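Local coordinates for protein mevalonate diphosphate decarboxylase (PDB 3LTO) that probably catalyses the ATP-dependent decarboxylation of mevalonate diphosphate to isopentenyl diphosphate, a step of isoprenoid lipid biosynthesis, at residues V43-L48 with A115-C120; D53-L58 with I95-N100. All blocks are in the same frame, centred on the assembly; numbering follows the deposited sequence.

Interaction 1: V43-L48 with A115-C120; sequences VKLEKL and AALTKC
The carbonyl O of Val-43 comes to 3.3 Å from SG of Cys-120, the nearest polar approach in an otherwise apolar meeting of strand and helix. Cys-120 holds SG anti to its backbone N (chi1 -168°), which brings the sulfur up beside both that carbonyl and the side chain of Leu-45. There SG rests 3.7 Å from Leu-45 CG, with CB and CD1 of the same leucine also against it.

Val-43 divides its two methyls over the helix. CG2 settles 3.5 Å from Ala-116 CB and equally near the backbone N of Leu-117. CG1, anti to the valine N (chi1 173°), meets Leu-117 CD1 at 4.0 Å, and the two branched side chains cross obliquely. On the other face of the strand the CA–CB bond of Lys-44 points away from the helix, and its NZ forms a salt bridge with Glu-46 OE2 at 3.5 Å. Trp-3 and Ala-5 of strand 2-12 also lie against Cys-120, which is buried.

The axes of strand 43-47 and helix segment 115-120 approach to 7.9 Å and cross at -39°, the layered helix-on-sheet packing of the S5-like N-terminal domain of GHMP-type enzymes.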
loop_
_atom_site.group_PDB
_atom_site.type_symbol
_atom_site.label_atom_id
_atom_site.label_comp_id
_atom_site.label_asym_id
_atom_site.label_seq_id
_atom_site.Cartn_x
_atom_site.Cartn_y
_atom_site.Cartn_z
ATOM N N VAL A 43 -6.833 25.690 -8.480
ATOM C CA VAL A 43 -6.849 26.233 -7.135
ATOM C C VAL A 43 -5.809 27.319 -6.981
ATOM O O VAL A 43 -4.636 27.126 -7.282
ATOM C CB VAL A 43 -6.586 25.157 -6.072
ATOM C CG1 VAL A 43 -6.450 25.810 -4.702
ATOM C CG2 VAL A 43 -7.721 24.154 -6.061
ATOM N N LYS A 44 -6.252 28.472 -6.516
ATOM C CA LYS A 44 -5.349 29.579 -6.290
ATOM C C LYS A 44 -5.320 29.811 -4.790
ATOM O O LYS A 44 -6.357 29.786 -4.127
ATOM C CB LYS A 44 -5.852 30.832 -7.013
ATOM C CG LYS A 44 -5.027 32.089 -6.750
ATOM C CD LYS A 44 -5.513 33.245 -7.609
ATOM C CE LYS A 44 -4.706 34.511 -7.348
ATOM N NZ LYS A 44 -5.179 35.653 -8.189
ATOM N N LEU A 45 -4.131 30.008 -4.245
ATOM C CA LEU A 45 -4.014 30.268 -2.823
ATOM C C LEU A 45 -3.378 31.622 -2.606
ATOM O O LEU A 45 -2.395 31.960 -3.257
ATOM C CB LEU A 45 -3.156 29.203 -2.136
ATOM C CG LEU A 45 -3.753 27.808 -2.002
ATOM C CD1 LEU A 45 -2.710 26.877 -1.373
ATOM C CD2 LEU A 45 -5.015 27.875 -1.141
ATOM N N GLU A 46 -3.959 32.393 -1.697
ATOM C CA GLU A 46 -3.442 33.703 -1.340
ATOM C C GLU A 46 -3.364 33.690 0.176
ATOM O O GLU A 46 -4.334 33.349 0.855
ATOM C CB GLU A 46 -4.380 34.826 -1.793
ATOM C CG GLU A 46 -4.715 34.799 -3.272
ATOM C CD GLU A 46 -5.410 36.067 -3.744
ATOM O OE1 GLU A 46 -6.377 36.504 -3.084
ATOM O OE2 GLU A 46 -4.995 36.620 -4.783
ATOM N N LYS A 47 -2.207 34.048 0.708
ATOM C CA LYS A 47 -2.028 34.068 2.145
ATOM C C LYS A 47 -2.922 35.137 2.784
ATOM O O LYS A 47 -3.113 36.211 2.220
ATOM C CB LYS A 47 -0.553 34.324 2.456
ATOM C CG LYS A 47 -0.200 34.260 3.922
ATOM C CD LYS A 47 1.290 34.029 4.109
ATOM C CE LYS A 47 2.123 35.109 3.451
ATOM N NZ LYS A 47 3.577 34.837 3.655
ATOM N N LEU A 48 -3.502 34.818 3.938
ATOM C CA LEU A 48 -4.347 35.763 4.662
ATOM C C LEU A 48 -3.613 36.122 5.954
ATOM O O LEU A 48 -2.730 35.382 6.401
ATOM C CB LEU A 48 -5.699 35.139 5.004
ATOM C CG LEU A 48 -6.673 34.830 3.866
ATOM C CD1 LEU A 48 -7.806 33.980 4.403
ATOM C CD2 LEU A 48 -7.217 36.117 3.267
ATOM N N ALA A 115 -7.155 17.250 -5.827
ATOM C CA ALA A 115 -5.810 17.056 -6.377
ATOM C C ALA A 115 -5.151 18.422 -6.587
ATOM O O ALA A 115 -3.985 18.615 -6.228
ATOM C CB ALA A 115 -5.869 16.293 -7.699
ATOM N N ALA A 116 -5.905 19.363 -7.161
ATOM C CA ALA A 116 -5.414 20.727 -7.407
ATOM C C ALA A 116 -5.035 21.402 -6.086
ATOM O O ALA A 116 -3.984 22.022 -5.979
ATOM C CB ALA A 116 -6.484 21.560 -8.119
ATOM N N LEU A 117 -5.902 21.289 -5.086
ATOM C CA LEU A 117 -5.620 21.879 -3.787
ATOM C C LEU A 117 -4.336 21.275 -3.214
ATOM O O LEU A 117 -3.490 21.986 -2.676
ATOM C CB LEU A 117 -6.776 21.628 -2.808
ATOM C CG LEU A 117 -6.529 22.102 -1.367
ATOM C CD1 LEU A 117 -6.095 23.562 -1.361
ATOM C CD2 LEU A 117 -7.800 21.928 -0.546
ATOM N N THR A 118 -4.196 19.958 -3.325
ATOM C CA THR A 118 -3.009 19.300 -2.804
ATOM C C THR A 118 -1.748 19.844 -3.472
ATOM O O THR A 118 -0.777 20.181 -2.801
ATOM C CB THR A 118 -3.059 17.777 -3.026
ATOM O OG1 THR A 118 -4.191 17.225 -2.344
ATOM C CG2 THR A 118 -1.783 17.134 -2.497
ATOM N N LYS A 119 -1.778 19.923 -4.797
ATOM C CA LYS A 119 -0.646 20.420 -5.572
ATOM C C LYS A 119 -0.318 21.873 -5.253
ATOM O O LYS A 119 0.846 22.220 -5.037
ATOM C CB LYS A 119 -0.931 20.251 -7.073
ATOM C CG LYS A 119 -1.118 18.795 -7.457
ATOM C CD LYS A 119 -1.688 18.606 -8.856
ATOM C CE LYS A 119 -0.667 18.871 -9.948
ATOM N NZ LYS A 119 -1.181 18.422 -11.276
ATOM N N CYS A 120 -1.338 22.724 -5.210
ATOM C CA CYS A 120 -1.103 24.132 -4.912
ATOM C C CYS A 120 -0.582 24.338 -3.480
ATOM O O CYS A 120 0.361 25.099 -3.265
ATOM C CB CYS A 120 -2.387 24.932 -5.111
ATOM S SG CYS A 120 -2.149 26.719 -5.095
#

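Interaction 2: D53-L58 with I95-N100; sequences DIWEPL and IQSSNN
Trp-55 and Ile-95 face each other in a parallel beta bridge that joins the two strands of a beta-alpha-beta unit, with helix 71-87 making the crossover. Ile-95 is held through both its N and its O: the N donates to Ile-54 O at 2.6 Å, and the O accepts from Glu-56 N at 2.7 Å. Beyond strand 54-55 the pairing goes on through Leu-58 N, which gives a 2.8 Å bond to Ser-97 O.

Side chains add to this. In Trp-55 a chi1 of -179° turns CG anti to the backbone N, so that the indole starts out beside the carbonyl carbon. Its NE1 donates to Ser-97 OG at 3.0 Å, the hydroxyl lying 18° out of the ring plane. CD1 of the indole touches Ile-95 CG2, the two side chains crossing at about a right angle. Farther along, Leu-58 CD1 packs 3.6 Å from Gln-96 CB.

What positions the tryptophan comes next: Pro-57 CD sits 3.7 Å above the centre of one face, and Phe-76 of helix 71-87 meets the ring with planes about 60° apart. At the start of the segment, Asp-53 OD1 accepts from Phe-93 N and forms a salt bridge with Lys-84. At the far end one water bridges the two segments, donating to Leu-58 O at 3.0 Å and accepting from Asn-99 N at 3.1 Å.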
loop_
_atom_site.group_PDB
_atom_site.type_symbol
_atom_site.label_atom_id
_atom_site.label_comp_id
_atom_site.label_asym_id
_atom_site.label_seq_id
_atom_site.Cartn_x
_atom_site.Cartn_y
_atom_site.Cartn_z
ATOM N N ASP A 53 -8.527 29.621 7.260
ATOM C CA ASP A 53 -8.715 29.611 5.818
ATOM C C ASP A 53 -10.127 30.034 5.436
ATOM O O ASP A 53 -11.064 29.926 6.228
ATOM C CB ASP A 53 -8.453 28.212 5.272
ATOM C CG ASP A 53 -7.133 27.646 5.747
ATOM O OD1 ASP A 53 -6.116 28.364 5.657
ATOM O OD2 ASP A 53 -7.116 26.485 6.205
ATOM N N ILE A 54 -10.270 30.525 4.210
ATOM C CA ILE A 54 -11.571 30.927 3.697
ATOM C C ILE A 54 -11.688 30.337 2.306
ATOM O O ILE A 54 -10.744 30.413 1.518
ATOM C CB ILE A 54 -11.707 32.459 3.599
ATOM C CG1 ILE A 54 -11.672 33.081 4.999
ATOM C CG2 ILE A 54 -12.987 32.817 2.880
ATOM C CD1 ILE A 54 -11.800 34.588 4.987
ATOM N N TRP A 55 -12.838 29.741 2.011
ATOM C CA TRP A 55 -13.075 29.137 0.706
ATOM C C TRP A 55 -14.053 29.958 -0.125
ATOM O O TRP A 55 -15.200 30.178 0.275
ATOM C CB TRP A 55 -13.613 27.716 0.862
ATOM C CG TRP A 55 -13.860 27.043 -0.454
ATOM C CD1 TRP A 55 -12.957 26.860 -1.458
ATOM C CD2 TRP A 55 -15.085 26.450 -0.903
ATOM N NE1 TRP A 55 -13.541 26.190 -2.505
ATOM C CE2 TRP A 55 -14.846 25.923 -2.192
ATOM C CE3 TRP A 55 -16.363 26.313 -0.343
ATOM C CZ2 TRP A 55 -15.833 25.268 -2.931
ATOM C CZ3 TRP A 55 -17.347 25.658 -1.083
ATOM C CH2 TRP A 55 -17.072 25.145 -2.362
ATOM N N GLU A 56 -13.590 30.408 -1.287
ATOM C CA GLU A 56 -14.421 31.197 -2.178
ATOM C C GLU A 56 -14.369 30.614 -3.573
ATOM O O GLU A 56 -13.530 30.997 -4.383
ATOM C CB GLU A 56 -13.944 32.646 -2.197
ATOM C CG GLU A 56 -14.667 33.538 -3.192
ATOM C CD GLU A 56 -14.057 34.926 -3.249
ATOM O OE1 GLU A 56 -12.816 35.014 -3.144
ATOM O OE2 GLU A 56 -14.805 35.922 -3.408
ATOM N N PRO A 57 -15.262 29.663 -3.869
ATOM C CA PRO A 57 -15.275 29.057 -5.202
ATOM C C PRO A 57 -15.561 30.147 -6.244
ATOM O O PRO A 57 -16.259 31.120 -5.954
ATOM C CB PRO A 57 -16.398 28.029 -5.096
ATOM C CG PRO A 57 -17.363 28.700 -4.146
ATOM C CD PRO A 57 -16.425 29.225 -3.075
ATOM N N LEU A 58 -15.011 29.987 -7.444
ATOM C CA LEU A 58 -15.195 30.969 -8.507
ATOM C C LEU A 58 -15.680 30.315 -9.791
ATOM O O LEU A 58 -15.467 29.117 -10.006
ATOM C CB LEU A 58 -13.874 31.694 -8.792
ATOM C CG LEU A 58 -13.144 32.414 -7.650
ATOM C CD1 LEU A 58 -11.808 32.938 -8.161
ATOM C CD2 LEU A 58 -14.000 33.557 -7.110
ATOM N N ILE A 95 -8.885 30.528 -0.328
ATOM C CA ILE A 95 -8.885 29.472 -1.334
ATOM C C ILE A 95 -9.871 29.794 -2.444
ATOM O O ILE A 95 -11.059 29.957 -2.197
ATOM C CB ILE A 95 -9.298 28.116 -0.717
ATOM C CG1 ILE A 95 -8.496 27.867 0.559
ATOM C CG2 ILE A 95 -9.070 26.987 -1.726
ATOM C CD1 ILE A 95 -8.971 26.679 1.357
ATOM N N GLN A 96 -9.370 29.897 -3.668
ATOM C CA GLN A 96 -10.229 30.169 -4.807
ATOM C C GLN A 96 -10.098 29.014 -5.796
ATOM O O GLN A 96 -9.085 28.866 -6.481
ATOM C CB GLN A 96 -9.850 31.508 -5.450
ATOM C CG GLN A 96 -10.283 32.711 -4.608
ATOM C CD GLN A 96 -9.851 34.033 -5.205
ATOM O OE1 GLN A 96 -10.470 35.071 -4.956
ATOM N NE2 GLN A 96 -8.771 34.009 -5.984
ATOM N N SER A 97 -11.133 28.183 -5.838
ATOM C CA SER A 97 -11.167 27.020 -6.714
ATOM C C SER A 97 -12.060 27.279 -7.923
ATOM O O SER A 97 -12.983 28.099 -7.866
ATOM C CB SER A 97 -11.688 25.806 -5.944
ATOM O OG SER A 97 -12.977 26.071 -5.412
ATOM N N SER A 98 -11.783 26.569 -9.010
ATOM C CA SER A 98 -12.541 26.732 -10.238
ATOM C C SER A 98 -12.386 25.505 -11.133
ATOM O O SER A 98 -11.480 24.694 -10.928
ATOM C CB SER A 98 -12.039 27.973 -10.973
ATOM O OG SER A 98 -12.753 28.165 -12.172
ATOM N N ASN A 99 -13.276 25.365 -12.113
ATOM C CA ASN A 99 -13.226 24.249 -13.057
ATOM C C ASN A 99 -13.311 24.828 -14.456
ATOM O O ASN A 99 -13.769 25.959 -14.633
ATOM C CB ASN A 99 -14.416 23.304 -12.875
ATOM C CG ASN A 99 -14.514 22.751 -11.480
ATOM O OD1 ASN A 99 -13.558 22.184 -10.951
ATOM N ND2 ASN A 99 -15.680 22.907 -10.871
ATOM N N ASN A 100 -12.876 24.066 -15.453
ATOM C CA ASN A 100 -12.961 24.555 -16.818
ATOM C C ASN A 100 -14.175 23.926 -17.482
ATOM O O ASN A 100 -14.388 24.068 -18.688
ATOM C CB ASN A 100 -11.680 24.252 -17.602
ATOM C CG ASN A 100 -11.483 22.782 -17.868
ATOM O OD1 ASN A 100 -12.228 21.940 -17.372
ATOM N ND2 ASN A 100 -10.465 22.463 -18.663
HETATM O O HOH W 1 -15.793 27.153 -12.219
#

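The centres of the two interactions are about 9 Å apart, both in the N-terminal family region. Along the chain the order is 43-48, 53-58, 95-100, 115-120, so interaction 2 forms wholly within the span bracketed by interaction 1. Strands 31-47 and 93-99 are antiparallel neighbours in one mixed sheet, joined here by a probable hydrogen bond from Lys-44 N to Gln-96 O, 2.9 Å long. Ile-95 ties the two together: it packs on Val-43 and Leu-45 and also touches Leu-80, so it links the sheet residues that receive helix 110-129 with helix 71-87. Interaction 1 is part of the buried packing of helix 110-129 on the sheet, while interaction 2 adds a short strand near the surface.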